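Local coordinates for protein 8-demethyl-8-aminoriboflavin-5'-phosphate synthase (Streptomyces davawensis, PDB 5MLD) that replaces the C-8 methyl group of riboflavin-5'-phosphate with an amino group taken from glutamate, a step in the biosynthesis of the antibiotic roseoflavin, at residues L8-R13 and L85-P90; L12-S17 and V44-I49; K125-L130 and T144-L149; L129-N134 and N159-W164. One frame throughout, in Å; residues are numbered along the deposited sequence. Where two conformers were deposited one is given.

Contact 1: residues L8-R13 and L85-P90; sequences LNTTLR and LVIATP. With 8DP (8-demethyl-8-aminoriboflavin-5'-phosphate), chain I.
Leu8 and Ile87 pair as neighbours in parallel strands, Leu8 N donating to Val86 O (2.9 Å, 165° at the hydrogen) and Leu8 O accepting from Ala88 N. The ladder runs one step further, to Thr10 N and Ala88 O at 3.0 Å. The Leu8 side chain leaves with CG anti to the carbonyl carbon (chi1 -57°). Its CB lies 4.2 Å from Val86 O, and CG passes Leu85 CD1. CD1 at the tip reaches two methyls at once, Leu85 CD1 and Ile87 CD1, each at 3.9 Å. Beyond the strand the chain turns: Asn9 OD1 accepts from Thr11 N, an Asx turn, while Pro90 CG packs 3.6 Å from Thr11 CA. The turned loop delivers Thr11 OG1, anti to its backbone N, to phosphate oxygen O3 of the bound aminoflavin at 2.6 Å. Arg13 grips the same O3 at the edge of its guanidinium, with NH2 at 3.0 Å and NE a little further off. Ser19 and Thr21 also hydrogen-bond the ligand. A parallel strand running out into a loop that holds the flavin phosphate is the phosphate-binding arrangement of the flavodoxin-like fold.

Contact 2: residues L12-S17 and V44-I49; sequences LRRSPS and VIDHDI. With 8DP (8-demethyl-8-aminoriboflavin-5'-phosphate), chain I.
Asp46 and Ser15 make a two-point polar contact in which both carboxylate oxygens are used. Ser15 N donates to Asp46 OD1 at 2.8 Å with a nearly straight 169° at the hydrogen, meeting that oxygen on its syn side, 20° out of the carboxylate plane. Ser15 OG donates to the syn lone pair of Asp46 OD2 at 2.6 Å. Asp46 is thus held by a backbone amide and a hydroxyl, which fixes the rotation of its carboxylate.

The charged component comes from Arg14. Its guanidinium lies with one face over Asp46 CA and Ile45 O, and NH1 bonds Asp46 O at 3.1 Å from above the carbonyl plane, with 137° at the hydrogen. Arg14 NH1 and Asp46 OD1 stand 4.5 Å apart; their opposite charges probably attract, but the oxygen lies well out of the guanidinium plane. The salt bridge of Arg14 goes instead to Glu52 of a second subunit.

These are two loops at the C-terminal ends of neighbouring parallel strands, 4-9 and 38-43, in the flavodoxin-like fold; the first is the loop that binds the flavin phosphate.

Ile45 points at that loop and packs on it by van der Waals contact. Its CG2 sits 3.5 Å from Arg13 O, CG1 lies against Leu12 O, and CD1 forms the apolar pair with Leu12 CD2 at 4.3 Å. Arg13, whose side chain leaves away from 44-49, turns to the ligand phosphate and is important for positioning the amino-donor glutamate; its NH1 forms a salt bridge with Asp58 of the second subunit.

Contact 3: residues K125-L130 and T144-L149; sequences KVAGLL and TVLNNL
Ala127 and Leu129, two residues apart on the strand, both point at the helix and meet it through apolar groups; no hydrogen bond crosses the contact. Ala127 offers its single CB to two leucines, Leu149 CD1 at 3.7 Å and Leu146 CD2 at 4.0 Å. The two leucines, three positions apart and so on neighbouring turns, both rest on that one methyl.

Leu129 points the same way but divides its contact between two branches. Chi1 of -162° puts CG anti to the backbone N, and chi2 of 58° then sets CD1 toward Val145 CG1 at 4.0 Å and CD2 toward Leu146 CD1 at 4.1 Å. The side chains cross at a slant, and the contacts are between methyls. Leu146 thereby straddles the two strand residues, its CD2 on Ala127 and its CD1 on Leu129. Its CB leaves the helix to one side of the strand, and it is the end of the chain that comes in.

The segment axes approach to 9.3 Å and run nearly antiparallel, 168° between their directions. Leu129 also touches Ile87 of the adjacent strand, and Leu149 reaches Leu104 of helix 98-107 and Tyr154, so the layer continues beyond this pair. An antiparallel helix laid on its preceding strand, with strand 154-155 following in parallel, is the packing of a beta-alpha-beta unit in the three-layer alpha-beta-alpha sandwich of the flavodoxin-like fold.

Contact 4: residues L129-N134 and N159-W164; sequences LLMCGN and NAAAYW. With 8DP (8-demethyl-8-aminoriboflavin-5'-phosphate), chain I.
Gly133 and Trp164 join the flavin-binding turn to strand 161-164: Gly133 N donates to Trp164 O at 3.1 Å, almost straight at 173°. Around this bond lies the ligand. Asn134 N is 2.9 Å from ligand O9 and Cys132 O 3.1 Å from ribityl O5, while the Asn134 side chain runs past C5 of the ribityl chain. Asn134 ND2 is held by Thr170 O. Gly133 has no side chain, and its backbone carbon C comes to 3.4 Å from the flavin carbonyl oxygen O9.

The next shell is the Trp164 ring. Chi1 places its CG anti to the backbone N, and chi2 of 92° then turns the ring so that CE3 lies 3.3 Å from Gly133 O. Cys132 SG approaches the same CE3 obliquely, a sulfur-aromatic contact.

Further back the parallel ladder takes over, with Met131 O accepting from Trp164 N and Leu129 O accepting from Ala162 N. On one face Met131 CB meets Tyr163 CB, and the bent end of Met131 puts CE 4.0 Å from Ala161 CB. On the other, Leu130 CD2 lies 3.9 Å from Ala162 CB. His182 and Tyr174 each meet Trp164 edge-to-face, and Phe227 of a third subunit packs on it.

The closest polar approaches to the ligand are thus made by backbone atoms, Asn134 N and Cys132 O, which the strand pairing, through Gly133 N and Trp164 O, probably helps to position.

Overall arrangement
From the N terminus, contact 1 opens at the end of strand 4-9 and contact 2 in the phosphate loop that follows; the two share Leu12 and Arg13. Contact 2 closes first, at 44-49, and its loop nests within the longer one that contact 1 closes at 85-90. Asn9 O and Val44 N, 3.2 Å apart, lie where these contacts touch. Contacts 3 and 4 then open from strand 125-132, sharing Leu129 and Leu130: contact 3 closes on helix 138-152, and contact 4 crosses it, starting from 129-134 within its span and closing beyond it on strand 161-164. Strand 84-92 borders strand 125-132, joining contact 1 to contacts 3 and 4 in one sheet. Contacts 1, 2 and 4 all touch the flavin.

Contact 1: residues L8-R13 and L85-P90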
# COMPACT_ATOMS: atom_id res chain seq x y z
N LEU A 8 8.33 -19.53 -8.03
CA LEU A 8 7.09 -19.48 -8.81
C LEU A 8 7.14 -18.25 -9.70
O LEU A 8 7.02 -17.12 -9.21
CB LEU A 8 5.86 -19.45 -7.91
CG LEU A 8 5.74 -20.62 -6.93
CD1 LEU A 8 4.45 -20.48 -6.11
CD2 LEU A 8 5.78 -21.95 -7.67
N ASN A 9 7.35 -18.45 -11.00
CA ASN A 9 7.23 -17.36 -11.95
C ASN A 9 5.75 -17.12 -12.20
O ASN A 9 5.06 -17.97 -12.79
CB ASN A 9 7.95 -17.68 -13.26
CG ASN A 9 7.96 -16.50 -14.19
OD1 ASN A 9 7.13 -15.61 -14.07
ND2 ASN A 9 8.91 -16.48 -15.13
N THR A 10 5.24 -15.96 -11.78
CA THR A 10 3.81 -15.69 -11.88
C THR A 10 3.46 -14.79 -13.06
O THR A 10 2.42 -14.12 -13.05
CB THR A 10 3.29 -15.12 -10.56
OG1 THR A 10 4.02 -13.94 -10.22
CG2 THR A 10 3.53 -16.14 -9.42
N THR A 11 4.31 -14.77 -14.09
CA THR A 11 3.99 -14.07 -15.33
C THR A 11 2.68 -14.58 -15.92
O THR A 11 2.28 -15.73 -15.73
CB THR A 11 5.12 -14.27 -16.36
OG1 THR A 11 4.78 -13.58 -17.57
CG2 THR A 11 5.30 -15.76 -16.68
N LEU A 12 2.02 -13.71 -16.68
CA LEU A 12 0.75 -14.05 -17.32
C LEU A 12 0.91 -14.66 -18.70
O LEU A 12 -0.10 -15.05 -19.30
CB LEU A 12 -0.13 -12.80 -17.42
CG LEU A 12 -0.53 -12.27 -16.05
CD1 LEU A 12 -1.36 -11.00 -16.21
CD2 LEU A 12 -1.29 -13.32 -15.25
N ARG A 13 2.12 -14.77 -19.22
CA ARG A 13 2.33 -15.34 -20.55
C ARG A 13 2.76 -16.80 -20.42
O ARG A 13 3.67 -17.12 -19.65
CB ARG A 13 3.34 -14.53 -21.35
CG ARG A 13 4.79 -14.61 -20.87
CD ARG A 13 5.61 -13.44 -21.39
NE ARG A 13 5.32 -12.23 -20.64
CZ ARG A 13 4.59 -11.20 -21.06
NH1 ARG A 13 4.04 -11.21 -22.28
NH2 ARG A 13 4.40 -10.16 -20.25
N LEU A 85 10.32 -20.55 -0.36
CA LEU A 85 9.35 -20.17 -1.39
C LEU A 85 9.75 -18.80 -1.91
O LEU A 85 9.79 -17.83 -1.15
CB LEU A 85 7.92 -20.14 -0.84
CG LEU A 85 6.90 -19.69 -1.89
CD1 LEU A 85 6.79 -20.73 -2.99
CD2 LEU A 85 5.53 -19.44 -1.29
N VAL A 86 10.11 -18.73 -3.18
CA VAL A 86 10.41 -17.45 -3.82
C VAL A 86 9.28 -17.16 -4.78
O VAL A 86 9.12 -17.88 -5.78
CB VAL A 86 11.75 -17.47 -4.56
CG1 VAL A 86 11.96 -16.12 -5.25
CG2 VAL A 86 12.90 -17.83 -3.61
N ILE A 87 8.51 -16.11 -4.51
CA ILE A 87 7.56 -15.63 -5.50
C ILE A 87 8.31 -14.71 -6.46
O ILE A 87 8.97 -13.76 -6.03
CB ILE A 87 6.38 -14.88 -4.85
CG1 ILE A 87 5.63 -15.77 -3.83
CG2 ILE A 87 5.44 -14.35 -5.95
CD1 ILE A 87 4.94 -16.95 -4.43
N ALA A 88 8.24 -15.01 -7.74
CA ALA A 88 8.95 -14.21 -8.75
C ALA A 88 7.87 -13.59 -9.62
O ALA A 88 7.35 -14.25 -10.53
CB ALA A 88 9.93 -15.05 -9.55
N THR A 89 7.53 -12.34 -9.34
CA THR A 89 6.33 -11.81 -9.96
C THR A 89 6.63 -10.56 -10.76
O THR A 89 7.37 -9.68 -10.32
CB THR A 89 5.25 -11.51 -8.90
OG1 THR A 89 4.06 -11.06 -9.56
CG2 THR A 89 5.72 -10.45 -7.88
N PRO A 90 6.07 -10.45 -11.96
CA PRO A 90 5.94 -9.13 -12.58
C PRO A 90 5.02 -8.28 -11.71
O PRO A 90 4.26 -8.78 -10.88
CB PRO A 90 5.29 -9.42 -13.94
CG PRO A 90 5.30 -10.90 -14.11
CD PRO A 90 5.40 -11.50 -12.74
C4 8DP I . 5.23 -5.01 -16.13
C5 8DP I . 4.79 -3.65 -16.68
C8 8DP I . 0.77 -4.73 -17.60
N3 8DP I . 1.48 -2.43 -14.20
C2 8DP I . 6.82 -6.80 -17.12
N2 8DP I . 0.47 -5.52 -18.76
N1 8DP I . 3.62 -3.20 -15.83
C6 8DP I . 2.35 -3.58 -16.13
O6 8DP I . 5.13 -5.83 -18.42
N4 8DP I . 5.09 -2.06 -14.39
C12 8DP I . 1.27 -3.17 -15.32
C13 8DP I . 3.83 -2.45 -14.71
C14 8DP I . 2.76 -2.07 -13.90
C15 8DP I . 3.04 -1.30 -12.76
C16 8DP I . 5.31 -1.34 -13.31
C1 8DP I . 6.64 -8.19 -17.74
C3 8DP I . 5.41 -6.19 -17.11
C7 8DP I . 2.10 -4.35 -17.30
C9 8DP I . -0.30 -4.31 -16.76
O1 8DP I . 7.72 -11.78 -16.74
P1 8DP I . 6.93 -10.74 -17.57
O2 8DP I . 7.50 -10.69 -19.03
O3 8DP I . 5.44 -11.04 -17.59
O4 8DP I . 7.18 -9.28 -16.92
O5 8DP I . 7.40 -6.95 -15.87
O7 8DP I . 5.45 -5.22 -14.92
C10 8DP I . -1.73 -4.70 -17.07
C11 8DP I . -0.04 -3.56 -15.64
O8 8DP I . 2.02 -0.90 -11.90
N5 8DP I . 4.31 -0.96 -12.50
O9 8DP I . 6.62 -0.93 -12.94

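Contact 2: residues L12-S17 and V44-I49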
# COMPACT_ATOMS: atom_id res chain seq x y z
N LEU A 12 2.02 -13.71 -16.68
CA LEU A 12 0.75 -14.05 -17.32
C LEU A 12 0.91 -14.66 -18.70
O LEU A 12 -0.10 -15.05 -19.30
CB LEU A 12 -0.13 -12.80 -17.42
CG LEU A 12 -0.53 -12.27 -16.05
CD1 LEU A 12 -1.36 -11.00 -16.21
CD2 LEU A 12 -1.29 -13.32 -15.25
N ARG A 13 2.12 -14.77 -19.22
CA ARG A 13 2.33 -15.34 -20.55
C ARG A 13 2.76 -16.80 -20.42
O ARG A 13 3.67 -17.12 -19.65
CB ARG A 13 3.34 -14.53 -21.35
CG ARG A 13 4.79 -14.61 -20.87
CD ARG A 13 5.61 -13.44 -21.39
NE ARG A 13 5.32 -12.23 -20.64
CZ ARG A 13 4.59 -11.20 -21.06
NH1 ARG A 13 4.04 -11.21 -22.28
NH2 ARG A 13 4.40 -10.16 -20.25
N ARG A 14 2.09 -17.68 -21.16
CA ARG A 14 2.33 -19.11 -21.11
C ARG A 14 3.68 -19.47 -21.72
O ARG A 14 4.11 -18.87 -22.71
CB ARG A 14 1.20 -19.83 -21.87
CG ARG A 14 1.34 -21.35 -22.04
CD ARG A 14 0.04 -21.98 -22.63
NE ARG A 14 -1.10 -21.88 -21.70
CZ ARG A 14 -1.36 -22.78 -20.76
NH1 ARG A 14 -0.58 -23.84 -20.62
NH2 ARG A 14 -2.40 -22.62 -19.95
N SER A 15 4.36 -20.47 -21.14
CA SER A 15 5.63 -20.92 -21.71
C SER A 15 5.41 -21.40 -23.15
O SER A 15 4.39 -22.02 -23.45
CB SER A 15 6.25 -22.07 -20.89
OG SER A 15 6.47 -21.67 -19.55
N PRO A 16 6.40 -21.18 -24.02
CA PRO A 16 7.74 -20.62 -23.76
C PRO A 16 7.89 -19.12 -24.02
O PRO A 16 9.01 -18.68 -24.24
CB PRO A 16 8.62 -21.40 -24.74
CG PRO A 16 7.71 -21.54 -25.95
CD PRO A 16 6.31 -21.77 -25.37
N SER A 17 6.80 -18.36 -24.02
CA SER A 17 6.93 -16.94 -24.32
C SER A 17 7.94 -16.30 -23.38
O SER A 17 8.02 -16.67 -22.21
CB SER A 17 5.58 -16.24 -24.22
OG SER A 17 4.70 -16.74 -25.20
N VAL A 44 3.39 -20.66 -13.07
CA VAL A 44 2.11 -21.13 -12.57
C VAL A 44 1.02 -20.98 -13.63
O VAL A 44 0.08 -21.79 -13.66
CB VAL A 44 1.74 -20.39 -11.27
CG1 VAL A 44 2.83 -20.59 -10.22
CG2 VAL A 44 1.57 -18.91 -11.52
N ILE A 45 1.13 -20.00 -14.53
CA ILE A 45 0.11 -19.79 -15.55
C ILE A 45 0.06 -20.95 -16.54
O ILE A 45 -0.94 -21.13 -17.25
CB ILE A 45 0.32 -18.44 -16.27
CG1 ILE A 45 -0.96 -18.00 -17.00
CG2 ILE A 45 1.47 -18.49 -17.27
CD1 ILE A 45 -2.03 -17.51 -16.08
N ASP A 46 1.13 -21.76 -16.62
CA ASP A 46 1.09 -22.92 -17.51
C ASP A 46 0.15 -23.99 -17.01
O ASP A 46 -0.18 -24.91 -17.76
CB ASP A 46 2.46 -23.58 -17.64
CG ASP A 46 3.48 -22.71 -18.35
OD1 ASP A 46 3.08 -21.73 -19.02
OD2 ASP A 46 4.68 -23.00 -18.21
N HIS A 47 -0.27 -23.90 -15.76
CA HIS A 47 -0.99 -24.96 -15.09
C HIS A 47 -2.44 -24.56 -14.83
O HIS A 47 -2.75 -23.39 -14.61
CB HIS A 47 -0.29 -25.31 -13.79
CG HIS A 47 1.08 -25.85 -14.01
ND1 HIS A 47 1.32 -27.17 -14.30
CD2 HIS A 47 2.29 -25.23 -14.06
CE1 HIS A 47 2.61 -27.35 -14.49
NE2 HIS A 47 3.22 -26.19 -14.34
N ASP A 48 -3.31 -25.57 -14.83
CA ASP A 48 -4.74 -25.36 -14.69
C ASP A 48 -5.07 -25.26 -13.20
O ASP A 48 -5.20 -26.27 -12.52
CB ASP A 48 -5.49 -26.50 -15.37
CG ASP A 48 -6.98 -26.36 -15.27
OD1 ASP A 48 -7.48 -25.22 -15.15
OD2 ASP A 48 -7.66 -27.40 -15.32
N ILE A 49 -5.22 -24.03 -12.71
CA ILE A 49 -5.53 -23.77 -11.30
C ILE A 49 -6.86 -23.02 -11.24
O ILE A 49 -6.95 -21.89 -11.72
CB ILE A 49 -4.43 -22.93 -10.63
CG1 ILE A 49 -3.04 -23.59 -10.76
CG2 ILE A 49 -4.80 -22.62 -9.18
CD1 ILE A 49 -2.93 -24.94 -10.14
C4 8DP I . 5.23 -5.01 -16.13
C5 8DP I . 4.79 -3.65 -16.68
C8 8DP I . 0.77 -4.73 -17.60
N3 8DP I . 1.48 -2.43 -14.20
C2 8DP I . 6.82 -6.80 -17.12
N2 8DP I . 0.47 -5.52 -18.76
N1 8DP I . 3.62 -3.20 -15.83
C6 8DP I . 2.35 -3.58 -16.13
O6 8DP I . 5.13 -5.83 -18.42
N4 8DP I . 5.09 -2.06 -14.39
C12 8DP I . 1.27 -3.17 -15.32
C13 8DP I . 3.83 -2.45 -14.71
C14 8DP I . 2.76 -2.07 -13.90
C15 8DP I . 3.04 -1.30 -12.76
C16 8DP I . 5.31 -1.34 -13.31
C1 8DP I . 6.64 -8.19 -17.74
C3 8DP I . 5.41 -6.19 -17.11
C7 8DP I . 2.10 -4.35 -17.30
C9 8DP I . -0.30 -4.31 -16.76
O1 8DP I . 7.72 -11.78 -16.74
P1 8DP I . 6.93 -10.74 -17.57
O2 8DP I . 7.50 -10.69 -19.03
O3 8DP I . 5.44 -11.04 -17.59
O4 8DP I . 7.18 -9.28 -16.92
O5 8DP I . 7.40 -6.95 -15.87
O7 8DP I . 5.45 -5.22 -14.92
C10 8DP I . -1.73 -4.70 -17.07
C11 8DP I . -0.04 -3.56 -15.64
O8 8DP I . 2.02 -0.90 -11.90
N5 8DP I . 4.31 -0.96 -12.50
O9 8DP I . 6.62 -0.93 -12.94

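Contact 3: residues K125-L130 and T144-L149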
# COMPACT_ATOMS: atom_id res chain seq x y z
N LYS A 125 9.27 -22.27 7.34
CA LYS A 125 9.75 -22.05 5.98
C LYS A 125 10.21 -20.60 5.82
O LYS A 125 10.00 -19.75 6.69
CB LYS A 125 8.66 -22.43 4.97
CG LYS A 125 8.28 -23.91 5.06
CD LYS A 125 7.10 -24.19 4.14
CE LYS A 125 6.70 -25.64 4.23
NZ LYS A 125 7.80 -26.54 3.84
N VAL A 126 10.88 -20.34 4.71
CA VAL A 126 11.49 -19.03 4.47
C VAL A 126 11.00 -18.52 3.12
O VAL A 126 10.87 -19.30 2.17
CB VAL A 126 13.03 -19.13 4.49
CG1 VAL A 126 13.66 -17.82 4.07
CG2 VAL A 126 13.53 -19.52 5.88
N ALA A 127 10.71 -17.22 3.05
CA ALA A 127 10.21 -16.59 1.84
C ALA A 127 11.20 -15.56 1.31
O ALA A 127 11.85 -14.85 2.08
CB ALA A 127 8.85 -15.91 2.08
N GLY A 128 11.30 -15.51 -0.02
CA GLY A 128 12.00 -14.44 -0.69
C GLY A 128 11.16 -13.98 -1.86
O GLY A 128 10.12 -14.56 -2.18
N LEU A 129 11.62 -12.92 -2.51
CA LEU A 129 10.81 -12.29 -3.54
C LEU A 129 11.72 -11.82 -4.66
O LEU A 129 12.77 -11.23 -4.40
CB LEU A 129 10.05 -11.13 -2.92
CG LEU A 129 8.85 -10.54 -3.62
CD1 LEU A 129 7.79 -11.63 -3.83
CD2 LEU A 129 8.34 -9.48 -2.70
N LEU A 130 11.34 -12.12 -5.91
CA LEU A 130 11.92 -11.52 -7.10
C LEU A 130 10.83 -10.75 -7.83
O LEU A 130 9.74 -11.29 -8.04
CB LEU A 130 12.53 -12.57 -8.02
CG LEU A 130 13.67 -13.43 -7.43
CD1 LEU A 130 14.03 -14.52 -8.40
CD2 LEU A 130 14.91 -12.58 -7.09
N THR A 144 3.21 -6.05 0.63
CA THR A 144 1.95 -6.79 0.62
C THR A 144 2.18 -8.30 0.58
O THR A 144 1.59 -9.05 1.37
CB THR A 144 1.11 -6.34 -0.58
OG1 THR A 144 0.82 -4.94 -0.44
CG2 THR A 144 -0.20 -7.08 -0.60
N VAL A 145 3.06 -8.77 -0.30
CA VAL A 145 3.24 -10.21 -0.46
C VAL A 145 3.95 -10.81 0.75
O VAL A 145 3.55 -11.87 1.26
CB VAL A 145 4.01 -10.51 -1.76
CG1 VAL A 145 4.37 -11.98 -1.83
CG2 VAL A 145 3.20 -10.08 -2.97
N LEU A 146 5.03 -10.17 1.21
CA LEU A 146 5.78 -10.77 2.32
C LEU A 146 4.98 -10.72 3.62
O LEU A 146 5.09 -11.64 4.44
CB LEU A 146 7.14 -10.07 2.47
CG LEU A 146 8.11 -10.44 1.34
CD1 LEU A 146 9.31 -9.51 1.33
CD2 LEU A 146 8.54 -11.93 1.44
N ASN A 147 4.18 -9.67 3.81
CA ASN A 147 3.25 -9.65 4.94
C ASN A 147 2.30 -10.84 4.89
O ASN A 147 2.09 -11.52 5.90
CB ASN A 147 2.45 -8.34 4.96
CG ASN A 147 1.42 -8.30 6.10
OD1 ASN A 147 0.20 -8.47 5.89
ND2 ASN A 147 1.91 -8.14 7.31
N ASN A 148 1.70 -11.10 3.73
CA ASN A 148 0.76 -12.22 3.64
C ASN A 148 1.45 -13.55 3.90
O ASN A 148 0.89 -14.42 4.57
CB ASN A 148 0.07 -12.27 2.29
CG ASN A 148 -0.94 -13.40 2.22
OD1 ASN A 148 -2.04 -13.29 2.75
ND2 ASN A 148 -0.54 -14.52 1.61
N LEU A 149 2.66 -13.74 3.35
CA LEU A 149 3.37 -14.99 3.61
C LEU A 149 3.74 -15.11 5.08
O LEU A 149 3.67 -16.20 5.65
CB LEU A 149 4.61 -15.08 2.72
CG LEU A 149 4.29 -15.24 1.23
CD1 LEU A 149 5.59 -15.30 0.43
CD2 LEU A 149 3.39 -16.47 0.96

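Contact 4: residues L129-N134 and N159-W164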
# COMPACT_ATOMS: atom_id res chain seq x y z
N LEU A 129 11.62 -12.92 -2.51
CA LEU A 129 10.81 -12.29 -3.54
C LEU A 129 11.72 -11.82 -4.66
O LEU A 129 12.77 -11.23 -4.40
CB LEU A 129 10.05 -11.13 -2.92
CG LEU A 129 8.85 -10.54 -3.62
CD1 LEU A 129 7.79 -11.63 -3.83
CD2 LEU A 129 8.34 -9.48 -2.70
N LEU A 130 11.34 -12.12 -5.91
CA LEU A 130 11.92 -11.52 -7.10
C LEU A 130 10.83 -10.75 -7.83
O LEU A 130 9.74 -11.29 -8.04
CB LEU A 130 12.53 -12.57 -8.02
CG LEU A 130 13.67 -13.43 -7.43
CD1 LEU A 130 14.03 -14.52 -8.40
CD2 LEU A 130 14.91 -12.58 -7.09
N MET A 131 11.09 -9.50 -8.21
CA MET A 131 10.05 -8.69 -8.85
C MET A 131 10.61 -7.97 -10.06
O MET A 131 11.78 -7.57 -10.09
CB MET A 131 9.44 -7.67 -7.89
CG MET A 131 8.61 -8.25 -6.77
SD MET A 131 8.29 -7.00 -5.53
CE MET A 131 9.90 -6.75 -4.79
N CYS A 132 9.76 -7.77 -11.06
CA CYS A 132 10.15 -7.04 -12.27
C CYS A 132 9.01 -6.11 -12.65
O CYS A 132 7.88 -6.56 -12.82
CB CYS A 132 10.44 -8.01 -13.42
SG CYS A 132 11.39 -7.19 -14.66
N GLY A 133 9.29 -4.81 -12.76
CA GLY A 133 8.31 -3.87 -13.26
C GLY A 133 8.97 -2.96 -14.28
O GLY A 133 10.19 -2.88 -14.36
N ASN A 134 8.14 -2.27 -15.06
CA ASN A 134 8.75 -1.31 -15.98
C ASN A 134 9.24 -0.05 -15.28
O ASN A 134 10.18 0.60 -15.78
CB ASN A 134 7.77 -0.94 -17.11
CG ASN A 134 7.61 -2.05 -18.13
OD1 ASN A 134 8.25 -3.11 -18.02
ND2 ASN A 134 6.77 -1.82 -19.13
N ASN A 159 16.79 -8.09 3.58
CA ASN A 159 17.10 -7.94 2.16
C ASN A 159 16.59 -9.14 1.36
O ASN A 159 17.28 -9.72 0.52
CB ASN A 159 18.60 -7.72 1.98
CG ASN A 159 19.09 -6.50 2.76
OD1 ASN A 159 19.85 -6.62 3.72
ND2 ASN A 159 18.63 -5.31 2.37
N ALA A 160 15.35 -9.52 1.65
CA ALA A 160 14.75 -10.71 1.06
C ALA A 160 14.06 -10.45 -0.27
O ALA A 160 13.56 -11.41 -0.86
CB ALA A 160 13.73 -11.32 2.03
N ALA A 161 13.99 -9.20 -0.74
CA ALA A 161 13.27 -8.86 -1.97
C ALA A 161 14.22 -8.20 -2.95
O ALA A 161 14.76 -7.13 -2.67
CB ALA A 161 12.10 -7.92 -1.67
N ALA A 162 14.43 -8.85 -4.11
CA ALA A 162 15.26 -8.31 -5.18
C ALA A 162 14.39 -8.00 -6.40
O ALA A 162 13.41 -8.70 -6.67
CB ALA A 162 16.34 -9.31 -5.58
N TYR A 163 14.76 -6.95 -7.15
CA TYR A 163 13.84 -6.44 -8.15
C TYR A 163 14.61 -5.65 -9.21
O TYR A 163 15.75 -5.24 -9.00
CB TYR A 163 12.75 -5.56 -7.50
CG TYR A 163 13.33 -4.37 -6.79
CD1 TYR A 163 13.73 -4.46 -5.47
CD2 TYR A 163 13.50 -3.16 -7.45
CE1 TYR A 163 14.28 -3.40 -4.83
CE2 TYR A 163 14.05 -2.07 -6.80
CZ TYR A 163 14.45 -2.20 -5.48
OH TYR A 163 15.01 -1.15 -4.80
N TRP A 164 13.95 -5.45 -10.35
CA TRP A 164 14.40 -4.53 -11.38
C TRP A 164 13.25 -3.59 -11.73
O TRP A 164 12.10 -4.01 -11.83
CB TRP A 164 14.86 -5.27 -12.65
CG TRP A 164 15.44 -4.34 -13.71
CD1 TRP A 164 16.74 -3.99 -13.86
CD2 TRP A 164 14.71 -3.66 -14.74
NE1 TRP A 164 16.89 -3.13 -14.92
CE2 TRP A 164 15.65 -2.92 -15.49
CE3 TRP A 164 13.36 -3.62 -15.12
CZ2 TRP A 164 15.29 -2.13 -16.60
CZ3 TRP A 164 12.99 -2.84 -16.22
CH2 TRP A 164 13.96 -2.10 -16.94
C4 8DP I . 5.23 -5.01 -16.13
C5 8DP I . 4.79 -3.65 -16.68
C8 8DP I . 0.77 -4.73 -17.60
N3 8DP I . 1.48 -2.43 -14.20
C2 8DP I . 6.82 -6.80 -17.12
N2 8DP I . 0.47 -5.52 -18.76
N1 8DP I . 3.62 -3.20 -15.83
C6 8DP I . 2.35 -3.58 -16.13
O6 8DP I . 5.13 -5.83 -18.42
N4 8DP I . 5.09 -2.06 -14.39
C12 8DP I . 1.27 -3.17 -15.32
C13 8DP I . 3.83 -2.45 -14.71
C14 8DP I . 2.76 -2.07 -13.90
C15 8DP I . 3.04 -1.30 -12.76
C16 8DP I . 5.31 -1.34 -13.31
C1 8DP I . 6.64 -8.19 -17.74
C3 8DP I . 5.41 -6.19 -17.11
C7 8DP I . 2.10 -4.35 -17.30
C9 8DP I . -0.30 -4.31 -16.76
O1 8DP I . 7.72 -11.78 -16.74
P1 8DP I . 6.93 -10.74 -17.57
O2 8DP I . 7.50 -10.69 -19.03
O3 8DP I . 5.44 -11.04 -17.59
O4 8DP I . 7.18 -9.28 -16.92
O5 8DP I . 7.40 -6.95 -15.87
O7 8DP I . 5.45 -5.22 -14.92
C10 8DP I . -1.73 -4.70 -17.07
C11 8DP I . -0.04 -3.56 -15.64
O8 8DP I . 2.02 -0.90 -11.90
N5 8DP I . 4.31 -0.96 -12.50
O9 8DP I . 6.62 -0.93 -12.94